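PDB 4WCJ: polysaccharide deacetylase, which probably removes N-acetyl groups from poly-beta-1,6-N-acetyl-D-glucosamine, acting as a zinc-dependent family 4 carbohydrate esterase. Local coordinates for residues V38-H43 / V246-D251; E57-L62 / F109-K114; L92-F97 / P118-V123; L151-L156 / T201-Y206. One frame throughout, in Å; residues are numbered along the deposited sequence.

Contact 1: V38-H43 / V246-D251; sequences VVLCYH and VLVTPD
Val-39 and Cys-41 are tied to Val-246 and Val-248 by three backbone hydrogen bonds. Val-246 N donates to Val-39 O at 2.8 Å. Cys-41 N donates to Val-246 O at 2.9 Å. Val-248 N donates to Cys-41 O at 3.1 Å and carries the pairing one step past the end of strand 242-247. Leu-40 with Val-246 and Cys-41 with Leu-247 are parallel bridges, with side chains on alternate faces of the sheet.

The apolar contacts divide between these faces. On the side of Leu-40, Val-248 makes a CH-pi contact with Tyr-42. Val-248 CG2 lies 3.7 Å from the centroid of the Tyr-42 ring, 18° off the normal. Val-248 CG1 is anti to the backbone N (chi1 -178°), which places CG2 beside that N and over the ring face. The same methyl also packs on Leu-40 CB. The hydroxyl of Tyr-42 is hydrogen-bonded to Gln-61. On the side of Cys-41, Cys-41 SG packs 3.9 Å from Leu-247 CD1. Leu-247 CD1 also meets the edge of the His-43 imidazole, in its plane, 3.4 Å from His-43 CE1.

The third kind of contact is through water. One molecule bridges Cys-41 O and His-43 ND1 and reaches Val-248 O only weakly.

The imidazole of His-43 lies about 4 Å from the bound zinc ion at nearest atoms, next to its ligand Asp-99. The chemistry is therefore that of a parallel strand pairing held by three backbone hydrogen bonds, with a methyl and a water at the imidazole edge beside the metal site.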
loop_
_atom_site.group_PDB
_atom_site.type_symbol
_atom_site.label_atom_id
_atom_site.label_comp_id
_atom_site.label_asym_id
_atom_site.label_seq_id
_atom_site.Cartn_x
_atom_site.Cartn_y
_atom_site.Cartn_z
ATOM N N VAL A 38 9.446 -0.072 -8.501
ATOM C CA VAL A 38 9.538 -0.496 -7.106
ATOM C C VAL A 38 8.427 0.175 -6.309
ATOM O O VAL A 38 8.182 1.370 -6.456
ATOM C CB VAL A 38 10.926 -0.173 -6.492
ATOM C CG1 VAL A 38 10.870 -0.164 -4.970
ATOM C CG2 VAL A 38 11.963 -1.166 -6.994
ATOM N N VAL A 39 7.732 -0.605 -5.490
ATOM C CA VAL A 39 6.624 -0.082 -4.710
ATOM C C VAL A 39 6.973 -0.143 -3.226
ATOM O O VAL A 39 7.226 -1.219 -2.689
ATOM C CB VAL A 39 5.324 -0.864 -4.996
ATOM C CG1 VAL A 39 4.159 -0.260 -4.242
ATOM C CG2 VAL A 39 5.024 -0.855 -6.492
ATOM N N LEU A 40 7.002 1.016 -2.570
ATOM C CA LEU A 40 7.389 1.074 -1.160
ATOM C C LEU A 40 6.178 0.902 -0.255
ATOM O O LEU A 40 5.105 1.432 -0.538
ATOM C CB LEU A 40 8.090 2.396 -0.847
ATOM C CG LEU A 40 9.247 2.786 -1.767
ATOM C CD1 LEU A 40 9.820 4.145 -1.375
ATOM C CD2 LEU A 40 10.324 1.726 -1.764
ATOM N N CYS A 41 6.353 0.141 0.820
ATOM C CA CYS A 41 5.312 -0.031 1.820
ATOM C C CYS A 41 5.743 0.570 3.156
ATOM O O CYS A 41 6.647 0.058 3.826
ATOM C CB CYS A 41 4.959 -1.508 2.002
ATOM S SG CYS A 41 3.755 -1.808 3.321
ATOM N N TYR A 42 5.089 1.669 3.520
ATOM C CA TYR A 42 5.247 2.317 4.818
ATOM C C TYR A 42 4.028 2.036 5.697
ATOM O O TYR A 42 2.986 1.592 5.201
ATOM C CB TYR A 42 5.418 3.832 4.667
ATOM C CG TYR A 42 6.642 4.305 3.920
ATOM C CD1 TYR A 42 7.846 4.521 4.586
ATOM C CD2 TYR A 42 6.588 4.573 2.557
ATOM C CE1 TYR A 42 8.969 4.972 3.910
ATOM C CE2 TYR A 42 7.708 5.019 1.870
ATOM C CZ TYR A 42 8.892 5.222 2.554
ATOM O OH TYR A 42 10.007 5.669 1.881
ATOM N N HIS A 43 4.159 2.271 7.000
ATOM C CA HIS A 43 3.024 2.155 7.912
ATOM C C HIS A 43 2.809 3.450 8.677
ATOM O O HIS A 43 1.808 4.145 8.495
ATOM C CB HIS A 43 3.232 0.998 8.894
ATOM C CG HIS A 43 3.038 -0.348 8.274
ATOM N ND1 HIS A 43 4.038 -1.004 7.593
ATOM C CD2 HIS A 43 1.951 -1.154 8.219
ATOM C CE1 HIS A 43 3.577 -2.160 7.146
ATOM N NE2 HIS A 43 2.315 -2.276 7.515
ATOM N N VAL A 246 8.309 -3.483 -1.370
ATOM C CA VAL A 246 9.387 -3.462 -0.399
ATOM C C VAL A 246 8.922 -2.823 0.905
ATOM O O VAL A 246 8.604 -1.643 0.934
ATOM C CB VAL A 246 10.606 -2.673 -0.915
ATOM C CG1 VAL A 246 11.715 -2.659 0.146
ATOM C CG2 VAL A 246 11.107 -3.256 -2.230
ATOM N N LEU A 247 8.883 -3.599 1.983
ATOM C CA LEU A 247 8.593 -3.023 3.288
ATOM C C LEU A 247 9.786 -2.165 3.705
ATOM O O LEU A 247 10.887 -2.687 3.890
ATOM C CB LEU A 247 8.327 -4.124 4.327
ATOM C CG LEU A 247 7.980 -3.638 5.741
ATOM C CD1 LEU A 247 6.559 -3.080 5.760
ATOM C CD2 LEU A 247 8.148 -4.745 6.775
ATOM N N VAL A 248 9.576 -0.858 3.836
ATOM C CA VAL A 248 10.665 0.048 4.199
ATOM C C VAL A 248 11.092 -0.134 5.654
ATOM O O VAL A 248 10.289 0.006 6.576
ATOM C CB VAL A 248 10.287 1.521 3.972
ATOM C CG1 VAL A 248 11.469 2.435 4.311
ATOM C CG2 VAL A 248 9.827 1.738 2.537
ATOM N N THR A 249 12.367 -0.460 5.840
ATOM C CA THR A 249 12.968 -0.616 7.159
ATOM C C THR A 249 14.349 0.029 7.117
ATOM O O THR A 249 14.818 0.405 6.043
ATOM C CB THR A 249 13.102 -2.101 7.566
ATOM O OG1 THR A 249 14.062 -2.743 6.719
ATOM C CG2 THR A 249 11.769 -2.829 7.484
ATOM N N PRO A 250 15.012 0.163 8.278
ATOM C CA PRO A 250 16.397 0.645 8.210
ATOM C C PRO A 250 17.291 -0.268 7.372
ATOM O O PRO A 250 18.248 0.211 6.770
ATOM C CB PRO A 250 16.838 0.643 9.674
ATOM C CG PRO A 250 15.587 0.862 10.430
ATOM C CD PRO A 250 14.517 0.124 9.668
ATOM N N ASP A 251 16.961 -1.557 7.318
ATOM C CA ASP A 251 17.774 -2.532 6.594
ATOM C C ASP A 251 17.459 -2.615 5.100
ATOM O O ASP A 251 18.330 -2.953 4.298
ATOM C CB ASP A 251 17.615 -3.918 7.221
ATOM C CG ASP A 251 18.441 -4.081 8.478
ATOM O OD1 ASP A 251 19.484 -3.399 8.598
ATOM O OD2 ASP A 251 18.051 -4.895 9.341
HETATM O O HOH W 1 6.875 0.077 6.958
#

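Contact 2: E57-L62 / F109-K114; sequences EFAQQL and FPVLKK
Phe-58 reaches across to Val-111 and Leu-112 on the neighbouring helix. Its CB points toward segment 109-114. CG is anti to the backbone N (chi1 178°), which carries the ring toward the neighbouring helix. Phe-58 CD2 lies 3.8 Å from Val-111 CG1, and CE2 touches the same methyl. At the tip, Phe-58 CZ lies 4.0 Å from Leu-112 CD2. The ring and the leucine cross at about a right angle. Within its own helix, Leu-62 CD1 stands 3.6 Å above the plane of the Phe-58 ring, toward the rim.

Val-111 CG1 is shared by three residues of segment 57-62. Besides the ring, Val-111 CG1 meets Ala-59 CB at 3.8 Å and Leu-62 CD1 at 3.7 Å. Leu-62 CD1 also touches Leu-112 CD2. No hydrogen bond crosses this contact, which is held by apolar packing alone.

An alanine at Phe-58 would remove the whole ring and is likely to open a gap beside Val-111 CG1 and Leu-112 CD2, leaving Leu-62 CD1 without the ring face beneath it.

The two helix segments run 26° from parallel, with axes 10.1 Å apart. The ring of Phe-58 also meets Tyr-42 of strand 36-42 edge-to-face. Leu-112 packs on Phe-119 of strand 119-123. The contact thus joins helices 55-67 and 102-114 where both lie against the barrel strands.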
loop_
_atom_site.group_PDB
_atom_site.type_symbol
_atom_site.label_atom_id
_atom_site.label_comp_id
_atom_site.label_asym_id
_atom_site.label_seq_id
_atom_site.Cartn_x
_atom_site.Cartn_y
_atom_site.Cartn_z
ATOM N N GLU A 57 13.283 11.584 8.364
ATOM C CA GLU A 57 13.838 10.489 7.568
ATOM C C GLU A 57 12.980 10.190 6.342
ATOM O O GLU A 57 13.501 9.940 5.256
ATOM C CB GLU A 57 13.983 9.220 8.419
ATOM C CG GLU A 57 15.153 9.232 9.397
ATOM C CD GLU A 57 15.017 8.163 10.479
ATOM O OE1 GLU A 57 13.885 7.673 10.702
ATOM O OE2 GLU A 57 16.041 7.807 11.105
ATOM N N PHE A 58 11.667 10.194 6.529
ATOM C CA PHE A 58 10.720 9.977 5.439
ATOM C C PHE A 58 10.929 11.004 4.326
ATOM O O PHE A 58 11.074 10.637 3.159
ATOM C CB PHE A 58 9.283 10.034 5.975
ATOM C CG PHE A 58 8.218 9.868 4.922
ATOM C CD1 PHE A 58 8.139 8.710 4.166
ATOM C CD2 PHE A 58 7.264 10.856 4.724
ATOM C CE1 PHE A 58 7.142 8.553 3.213
ATOM C CE2 PHE A 58 6.269 10.707 3.773
ATOM C CZ PHE A 58 6.207 9.556 3.016
ATOM N N ALA A 59 10.970 12.283 4.693
ATOM C CA ALA A 59 11.168 13.354 3.718
ATOM C C ALA A 59 12.529 13.247 3.033
ATOM O O ALA A 59 12.650 13.494 1.832
ATOM C CB ALA A 59 11.013 14.717 4.381
ATOM N N GLN A 60 13.552 12.872 3.797
ATOM C CA GLN A 60 14.885 12.686 3.234
ATOM C C GLN A 60 14.914 11.533 2.229
ATOM O O GLN A 60 15.582 11.624 1.200
ATOM C CB GLN A 60 15.909 12.459 4.347
ATOM C CG GLN A 60 16.264 13.729 5.110
ATOM C CD GLN A 60 17.316 13.506 6.178
ATOM O OE1 GLN A 60 17.850 12.409 6.320
ATOM N NE2 GLN A 60 17.617 14.553 6.938
ATOM N N GLN A 61 14.183 10.458 2.522
ATOM C CA GLN A 61 14.077 9.334 1.592
ATOM C C GLN A 61 13.430 9.733 0.275
ATOM O O GLN A 61 13.915 9.383 -0.801
ATOM C CB GLN A 61 13.289 8.185 2.223
ATOM C CG GLN A 61 14.075 7.414 3.262
ATOM C CD GLN A 61 13.351 6.172 3.728
ATOM O OE1 GLN A 61 12.201 5.930 3.352
ATOM N NE2 GLN A 61 14.019 5.373 4.556
ATOM N N LEU A 62 12.325 10.461 0.366
ATOM C CA LEU A 62 11.637 10.938 -0.822
ATOM C C LEU A 62 12.543 11.880 -1.598
ATOM O O LEU A 62 12.675 11.764 -2.814
ATOM C CB LEU A 62 10.332 11.640 -0.448
ATOM C CG LEU A 62 9.342 10.780 0.333
ATOM C CD1 LEU A 62 8.060 11.566 0.609
ATOM C CD2 LEU A 62 9.040 9.497 -0.420
ATOM N N PHE A 109 1.338 13.031 5.062
ATOM C CA PHE A 109 0.617 13.815 4.055
ATOM C C PHE A 109 1.220 15.205 3.753
ATOM O O PHE A 109 1.311 15.578 2.579
ATOM C CB PHE A 109 -0.852 13.963 4.470
ATOM C CG PHE A 109 -1.700 14.731 3.478
ATOM C CD1 PHE A 109 -1.730 14.368 2.140
ATOM C CD2 PHE A 109 -2.496 15.784 3.897
ATOM C CE1 PHE A 109 -2.508 15.057 1.234
ATOM C CE2 PHE A 109 -3.289 16.478 2.993
ATOM C CZ PHE A 109 -3.295 16.115 1.659
ATOM N N PRO A 110 1.618 15.980 4.789
ATOM C CA PRO A 110 2.227 17.280 4.464
ATOM C C PRO A 110 3.526 17.153 3.666
ATOM O O PRO A 110 3.771 17.959 2.760
ATOM C CB PRO A 110 2.495 17.897 5.840
ATOM C CG PRO A 110 1.485 17.250 6.739
ATOM C CD PRO A 110 1.393 15.840 6.240
ATOM N N VAL A 111 4.332 16.151 4.003
ATOM C CA VAL A 111 5.570 15.866 3.281
ATOM C C VAL A 111 5.261 15.546 1.821
ATOM O O VAL A 111 5.884 16.095 0.913
ATOM C CB VAL A 111 6.350 14.676 3.918
ATOM C CG1 VAL A 111 7.501 14.256 3.028
ATOM C CG2 VAL A 111 6.852 15.033 5.311
ATOM N N LEU A 112 4.287 14.659 1.612
ATOM C CA LEU A 112 3.878 14.231 0.278
ATOM C C LEU A 112 3.256 15.369 -0.525
ATOM O O LEU A 112 3.479 15.491 -1.730
ATOM C CB LEU A 112 2.881 13.078 0.375
ATOM C CG LEU A 112 3.499 11.805 0.951
ATOM C CD1 LEU A 112 2.422 10.857 1.487
ATOM C CD2 LEU A 112 4.353 11.115 -0.109
ATOM N N LYS A 113 2.445 16.173 0.149
ATOM C CA LYS A 113 1.729 17.255 -0.520
ATOM C C LYS A 113 2.706 18.331 -0.977
ATOM O O LYS A 113 2.615 18.833 -2.097
ATOM C CB LYS A 113 0.664 17.840 0.408
ATOM C CG LYS A 113 -0.218 18.901 -0.241
ATOM C CD LYS A 113 -1.485 19.141 0.569
ATOM C CE LYS A 113 -1.187 19.792 1.913
ATOM N NZ LYS A 113 -2.433 20.068 2.688
ATOM N N LYS A 114 3.657 18.665 -0.111
ATOM C CA LYS A 114 4.630 19.719 -0.399
ATOM C C LYS A 114 5.565 19.303 -1.533
ATOM O O LYS A 114 6.245 20.138 -2.123
ATOM C CB LYS A 114 5.424 20.064 0.864
ATOM C CG LYS A 114 6.174 21.389 0.812
ATOM C CD LYS A 114 6.679 21.833 2.189
ATOM C CE LYS A 114 7.777 20.921 2.734
ATOM N NZ LYS A 114 7.257 19.667 3.384
#

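Contact 3: L92-F97 / P118-V123; sequences LVLVTF and PFLFFV
Thr-96 and Phe-97 pair closely with Leu-120, Phe-121 and Phe-122, and this is the tight end of the contact. Two parallel bridges run here. Phe-97 N donates to Leu-120 O at 2.9 Å, and Phe-122 N donates to Phe-97 O at 2.8 Å. Leu-120 N donates to Val-95 O. The ring of Phe-121 presents CD1 to Phe-97 CB at 3.6 Å, and Phe-97 O lies at the ring edge, in its plane. On the other face, Phe-122 turns an edge to Thr-96, with CE2 3.8 Å from Thr-96 CB. Its CG is anti to the carbonyl carbon (chi1 -63°), which swings the ring back along the strand toward the threonine.

The end at Pro-118 is looser. Here a water accepts from Val-95 N at 3.0 Å and donates to Pro-118 O at 2.8 Å, in place of a direct bond. Val-95 CG1 meets Phe-119 CB at 3.9 Å.

With an alanine in place of Phe-122, Thr-96 would probably lose the ring edge beside it, and Phe-228 and Ala-205 would lose an aromatic neighbour.

The strands belong to a beta-alpha-beta crossover through helix 102-114. Phe-97 and Phe-119 face that helix, meeting Ala-108 and Leu-112. Leu-120 and Phe-122 point to the other side of the sheet, against Tyr-203 of strand 203-205.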
loop_
_atom_site.group_PDB
_atom_site.type_symbol
_atom_site.label_atom_id
_atom_site.label_comp_id
_atom_site.label_asym_id
_atom_site.label_seq_id
_atom_site.Cartn_x
_atom_site.Cartn_y
_atom_site.Cartn_z
ATOM N N LEU A 92 10.906 3.529 -11.919
ATOM C CA LEU A 92 9.636 4.017 -11.360
ATOM C C LEU A 92 9.435 3.630 -9.893
ATOM O O LEU A 92 9.898 2.576 -9.459
ATOM C CB LEU A 92 8.466 3.484 -12.188
ATOM C CG LEU A 92 8.685 3.474 -13.702
ATOM C CD1 LEU A 92 7.517 2.818 -14.402
ATOM C CD2 LEU A 92 8.905 4.884 -14.229
ATOM N N VAL A 93 8.738 4.478 -9.136
ATOM C CA VAL A 93 8.411 4.177 -7.740
ATOM C C VAL A 93 6.994 4.609 -7.370
ATOM O O VAL A 93 6.572 5.717 -7.686
ATOM C CB VAL A 93 9.405 4.847 -6.758
ATOM C CG1 VAL A 93 8.884 4.787 -5.326
ATOM C CG2 VAL A 93 10.759 4.176 -6.837
ATOM N N LEU A 94 6.269 3.711 -6.705
ATOM C CA LEU A 94 4.977 4.018 -6.104
ATOM C C LEU A 94 5.086 4.002 -4.581
ATOM O O LEU A 94 5.579 3.031 -3.991
ATOM C CB LEU A 94 3.915 3.018 -6.560
ATOM C CG LEU A 94 2.527 3.159 -5.926
ATOM C CD1 LEU A 94 1.949 4.546 -6.178
ATOM C CD2 LEU A 94 1.585 2.099 -6.456
ATOM N N VAL A 95 4.633 5.078 -3.948
ATOM C CA VAL A 95 4.572 5.146 -2.493
ATOM C C VAL A 95 3.245 4.577 -1.997
ATOM O O VAL A 95 2.180 4.965 -2.483
ATOM C CB VAL A 95 4.733 6.599 -1.986
ATOM C CG1 VAL A 95 4.582 6.661 -0.473
ATOM C CG2 VAL A 95 6.072 7.167 -2.424
ATOM N N THR A 96 3.307 3.631 -1.059
ATOM C CA THR A 96 2.093 3.107 -0.432
ATOM C C THR A 96 2.206 3.055 1.095
ATOM O O THR A 96 3.303 2.904 1.660
ATOM C CB THR A 96 1.725 1.682 -0.952
ATOM O OG1 THR A 96 2.549 0.690 -0.321
ATOM C CG2 THR A 96 1.850 1.599 -2.467
ATOM N N PHE A 97 1.052 3.168 1.747
ATOM C CA PHE A 97 0.927 3.029 3.193
ATOM C C PHE A 97 -0.126 1.988 3.538
ATOM O O PHE A 97 -1.194 1.977 2.922
ATOM C CB PHE A 97 0.534 4.356 3.845
ATOM C CG PHE A 97 1.660 5.331 3.965
ATOM C CD1 PHE A 97 2.092 6.047 2.869
ATOM C CD2 PHE A 97 2.287 5.526 5.185
ATOM C CE1 PHE A 97 3.127 6.950 2.982
ATOM C CE2 PHE A 97 3.326 6.428 5.303
ATOM C CZ PHE A 97 3.750 7.133 4.202
ATOM N N PRO A 118 2.205 11.418 -5.289
ATOM C CA PRO A 118 1.026 10.564 -5.127
ATOM C C PRO A 118 1.321 9.396 -4.191
ATOM O O PRO A 118 2.485 9.051 -3.987
ATOM C CB PRO A 118 0.752 10.051 -6.546
ATOM C CG PRO A 118 1.762 10.721 -7.441
ATOM C CD PRO A 118 2.872 11.197 -6.580
ATOM N N PHE A 119 0.284 8.800 -3.622
ATOM C CA PHE A 119 0.476 7.600 -2.823
ATOM C C PHE A 119 -0.802 6.777 -2.744
ATOM O O PHE A 119 -1.908 7.295 -2.901
ATOM C CB PHE A 119 0.990 7.957 -1.416
ATOM C CG PHE A 119 0.054 8.828 -0.608
ATOM C CD1 PHE A 119 -0.120 10.170 -0.917
ATOM C CD2 PHE A 119 -0.619 8.305 0.488
ATOM C CE1 PHE A 119 -0.969 10.963 -0.172
ATOM C CE2 PHE A 119 -1.465 9.097 1.241
ATOM C CZ PHE A 119 -1.634 10.426 0.916
ATOM N N LEU A 120 -0.640 5.477 -2.524
ATOM C CA LEU A 120 -1.769 4.584 -2.349
ATOM C C LEU A 120 -1.893 4.255 -0.860
ATOM O O LEU A 120 -0.940 3.782 -0.242
ATOM C CB LEU A 120 -1.590 3.303 -3.176
ATOM C CG LEU A 120 -2.818 2.721 -3.890
ATOM C CD1 LEU A 120 -2.445 1.508 -4.762
ATOM C CD2 LEU A 120 -3.923 2.372 -2.914
ATOM N N PHE A 121 -3.068 4.503 -0.295
ATOM C CA PHE A 121 -3.321 4.292 1.130
ATOM C C PHE A 121 -4.259 3.103 1.306
ATOM O O PHE A 121 -5.469 3.235 1.054
ATOM C CB PHE A 121 -3.940 5.558 1.730
ATOM C CG PHE A 121 -3.857 5.653 3.237
ATOM C CD1 PHE A 121 -3.074 4.774 3.983
ATOM C CD2 PHE A 121 -4.602 6.625 3.910
ATOM C CE1 PHE A 121 -3.013 4.884 5.373
ATOM C CE2 PHE A 121 -4.548 6.725 5.297
ATOM C CZ PHE A 121 -3.751 5.868 6.020
ATOM N N PHE A 122 -3.712 1.964 1.726
ATOM C CA PHE A 122 -4.513 0.767 1.951
ATOM C C PHE A 122 -5.092 0.778 3.361
ATOM O O PHE A 122 -4.364 0.563 4.319
ATOM C CB PHE A 122 -3.668 -0.493 1.752
ATOM C CG PHE A 122 -3.142 -0.674 0.349
ATOM C CD1 PHE A 122 -3.941 -1.235 -0.640
ATOM C CD2 PHE A 122 -1.841 -0.309 0.024
ATOM C CE1 PHE A 122 -3.443 -1.425 -1.923
ATOM C CE2 PHE A 122 -1.345 -0.493 -1.261
ATOM C CZ PHE A 122 -2.148 -1.052 -2.231
ATOM N N VAL A 123 -6.390 1.014 3.495
ATOM C CA VAL A 123 -6.969 1.117 4.824
ATOM C C VAL A 123 -7.769 -0.111 5.258
ATOM O O VAL A 123 -8.399 -0.792 4.446
ATOM C CB VAL A 123 -7.860 2.373 4.939
ATOM C CG1 VAL A 123 -7.058 3.617 4.543
ATOM C CG2 VAL A 123 -9.119 2.279 4.059
HETATM O O HOH W 2 4.256 7.526 -5.603
#

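Contact 4: L151-L156 / T201-Y206; sequences LCVVGL and TRYFAY
Phe-204 lays its ring over the carbonyl oxygen of Leu-156. Leu-156 O stands 3.4 Å above the plane of the Phe-204 ring, displaced toward the rim. CG of Phe-204 is anti to the backbone N (chi1 -174°), and this brings CD2 to 4.0 Å from Leu-156 CB. The two side chains cross at a slant, and Leu-156 CD2 also packs near the ring.

Leu-156 makes two backbone hydrogen bonds to the partner strand, one through N and one through O. Leu-156 N donates to Tyr-203 O at 3.0 Å, and Leu-156 O accepts from Ala-205 N at 3.0 Å. That oxygen thus takes a hydrogen bond while the Phe-204 ring face lies against it.

A single bridge forms, Leu-156 with Phe-204, consistent with strand segments inclined at 55°. Farther back a water spans the two strands, donating to Val-154 O at 2.8 Å and accepting from Tyr-203 N. Gly-155 lies close to the partner strand, with its CA 3.3 Å from Tyr-203 O. A CB on this residue would clash with that oxygen. Thr-201 CG2 packs 4.0 Å from Gly-155 CA. Val-153 CG1 meets the edge of the Tyr-203 ring at CE2, while the Tyr-203 hydroxyl bonds to Glu-79.

Ala-205 O is hydrogen-bonded to ND1 of the zinc ligand His-157, a second-shell bond that is consistent with positioning its ring. Strand 152-156 has strand 119-123 as its other neighbour. Strand 203-205 pairs next with strand 226-229, and helix 179-197 packs on Leu-156 and Thr-201 through Leu-193.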
loop_
_atom_site.group_PDB
_atom_site.type_symbol
_atom_site.label_atom_id
_atom_site.label_comp_id
_atom_site.label_asym_id
_atom_site.label_seq_id
_atom_site.Cartn_x
_atom_site.Cartn_y
_atom_site.Cartn_z
ATOM N N LEU A 151 -3.956 13.468 -4.657
ATOM C CA LEU A 151 -2.692 12.752 -4.457
ATOM C C LEU A 151 -2.893 11.370 -3.866
ATOM O O LEU A 151 -2.066 10.467 -4.072
ATOM C CB LEU A 151 -1.761 13.547 -3.539
ATOM C CG LEU A 151 -1.177 14.852 -4.080
ATOM C CD1 LEU A 151 -0.339 15.521 -3.016
ATOM C CD2 LEU A 151 -0.353 14.589 -5.326
ATOM N N CYS A 152 -3.968 11.219 -3.099
ATOM C CA CYS A 152 -4.211 9.981 -2.360
ATOM C C CYS A 152 -5.288 9.144 -3.029
ATOM O O CYS A 152 -6.405 9.614 -3.256
ATOM C CB CYS A 152 -4.628 10.288 -0.914
ATOM S SG CYS A 152 -4.951 8.798 0.119
ATOM N N VAL A 153 -4.947 7.896 -3.332
ATOM C CA VAL A 153 -5.920 6.909 -3.785
ATOM C C VAL A 153 -6.033 5.870 -2.668
ATOM O O VAL A 153 -5.016 5.391 -2.169
ATOM C CB VAL A 153 -5.502 6.232 -5.108
ATOM C CG1 VAL A 153 -6.526 5.165 -5.527
ATOM C CG2 VAL A 153 -5.335 7.277 -6.212
ATOM N N VAL A 154 -7.254 5.564 -2.247
ATOM C CA VAL A 154 -7.443 4.588 -1.181
ATOM C C VAL A 154 -7.709 3.175 -1.723
ATOM O O VAL A 154 -8.551 2.981 -2.608
ATOM C CB VAL A 154 -8.603 4.992 -0.255
ATOM C CG1 VAL A 154 -8.791 3.963 0.855
ATOM C CG2 VAL A 154 -8.341 6.369 0.335
ATOM N N GLY A 155 -6.988 2.197 -1.158
ATOM C CA GLY A 155 -7.216 0.797 -1.471
ATOM C C GLY A 155 -7.702 0.080 -0.225
ATOM O O GLY A 155 -7.779 0.679 0.846
ATOM N N LEU A 156 -8.047 -1.197 -0.368
ATOM C CA LEU A 156 -8.584 -1.966 0.758
ATOM C C LEU A 156 -7.524 -2.895 1.373
ATOM O O LEU A 156 -6.751 -3.533 0.659
ATOM C CB LEU A 156 -9.811 -2.769 0.302
ATOM C CG LEU A 156 -10.585 -3.559 1.368
ATOM C CD1 LEU A 156 -11.253 -2.644 2.387
ATOM C CD2 LEU A 156 -11.618 -4.476 0.712
ATOM N N THR A 201 -13.258 0.411 -5.755
ATOM C CA THR A 201 -11.924 0.134 -5.227
ATOM C C THR A 201 -11.147 -0.809 -6.141
ATOM O O THR A 201 -11.461 -1.993 -6.223
ATOM C CB THR A 201 -12.002 -0.486 -3.817
ATOM O OG1 THR A 201 -12.860 0.310 -2.994
ATOM C CG2 THR A 201 -10.613 -0.590 -3.184
ATOM N N ARG A 202 -10.120 -0.297 -6.812
ATOM C CA ARG A 202 -9.351 -1.131 -7.741
ATOM C C ARG A 202 -8.232 -1.940 -7.070
ATOM O O ARG A 202 -7.789 -2.971 -7.603
ATOM C CB ARG A 202 -8.747 -0.256 -8.844
ATOM C CG ARG A 202 -9.770 0.440 -9.723
ATOM C CD ARG A 202 -9.106 1.258 -10.831
ATOM N NE ARG A 202 -8.641 0.440 -11.950
ATOM C CZ ARG A 202 -9.435 -0.041 -12.905
ATOM N NH1 ARG A 202 -8.928 -0.764 -13.898
ATOM N NH2 ARG A 202 -10.741 0.195 -12.868
ATOM N N TYR A 203 -7.777 -1.500 -5.897
ATOM C CA TYR A 203 -6.524 -2.022 -5.357
ATOM C C TYR A 203 -6.648 -2.652 -3.977
ATOM O O TYR A 203 -7.306 -2.105 -3.094
ATOM C CB TYR A 203 -5.493 -0.894 -5.316
ATOM C CG TYR A 203 -5.412 -0.162 -6.632
ATOM C CD1 TYR A 203 -5.238 -0.862 -7.814
ATOM C CD2 TYR A 203 -5.539 1.219 -6.699
ATOM C CE1 TYR A 203 -5.178 -0.214 -9.033
ATOM C CE2 TYR A 203 -5.477 1.873 -7.908
ATOM C CZ TYR A 203 -5.297 1.155 -9.073
ATOM O OH TYR A 203 -5.244 1.819 -10.288
ATOM N N PHE A 204 -5.973 -3.787 -3.789
ATOM C CA PHE A 204 -6.016 -4.512 -2.523
ATOM C C PHE A 204 -4.613 -4.884 -2.049
ATOM O O PHE A 204 -3.758 -5.255 -2.855
ATOM C CB PHE A 204 -6.868 -5.786 -2.670
ATOM C CG PHE A 204 -7.086 -6.532 -1.376
ATOM C CD1 PHE A 204 -6.150 -7.455 -0.912
ATOM C CD2 PHE A 204 -8.245 -6.340 -0.646
ATOM C CE1 PHE A 204 -6.360 -8.135 0.263
ATOM C CE2 PHE A 204 -8.458 -7.027 0.535
ATOM C CZ PHE A 204 -7.519 -7.917 0.992
ATOM N N ALA A 205 -4.389 -4.787 -0.739
ATOM C CA ALA A 205 -3.127 -5.219 -0.124
ATOM C C ALA A 205 -3.400 -6.241 0.965
ATOM O O ALA A 205 -4.212 -6.004 1.865
ATOM C CB ALA A 205 -2.364 -4.035 0.446
ATOM N N TYR A 206 -2.724 -7.382 0.878
ATOM C CA TYR A 206 -2.855 -8.428 1.890
ATOM C C TYR A 206 -2.201 -8.022 3.199
ATOM O O TYR A 206 -1.022 -7.668 3.212
ATOM C CB TYR A 206 -2.209 -9.730 1.419
ATOM C CG TYR A 206 -2.977 -10.531 0.385
ATOM C CD1 TYR A 206 -4.233 -11.056 0.673
ATOM C CD2 TYR A 206 -2.427 -10.797 -0.862
ATOM C CE1 TYR A 206 -4.931 -11.798 -0.262
ATOM C CE2 TYR A 206 -3.120 -11.547 -1.803
ATOM C CZ TYR A 206 -4.370 -12.043 -1.498
ATOM O OH TYR A 206 -5.054 -12.798 -2.429
HETATM O O HOH W 3 -8.245 1.308 -4.847
#

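From the N terminus, strand 36-42 opens the longest loop, which contact 1 closes only at 246-251, near the C terminus. The other three contacts all fall within it. Segment 57-62 comes next and waits for 109-114 to close contact 2. Segment 92-97 starts before that closure and meets 118-123 after it, so contacts 2 and 3 cross. Contact 4 then opens and closes on its own, in series with both. Contacts 1, 3 and 4 join strands of the barrel, and strands 36-42 and 91-99 are neighbours between contacts 1 and 3, as are 119-123 and 152-156 between contacts 3 and 4. Contact 2 ties two outer helices together over Tyr-42 and Phe-119.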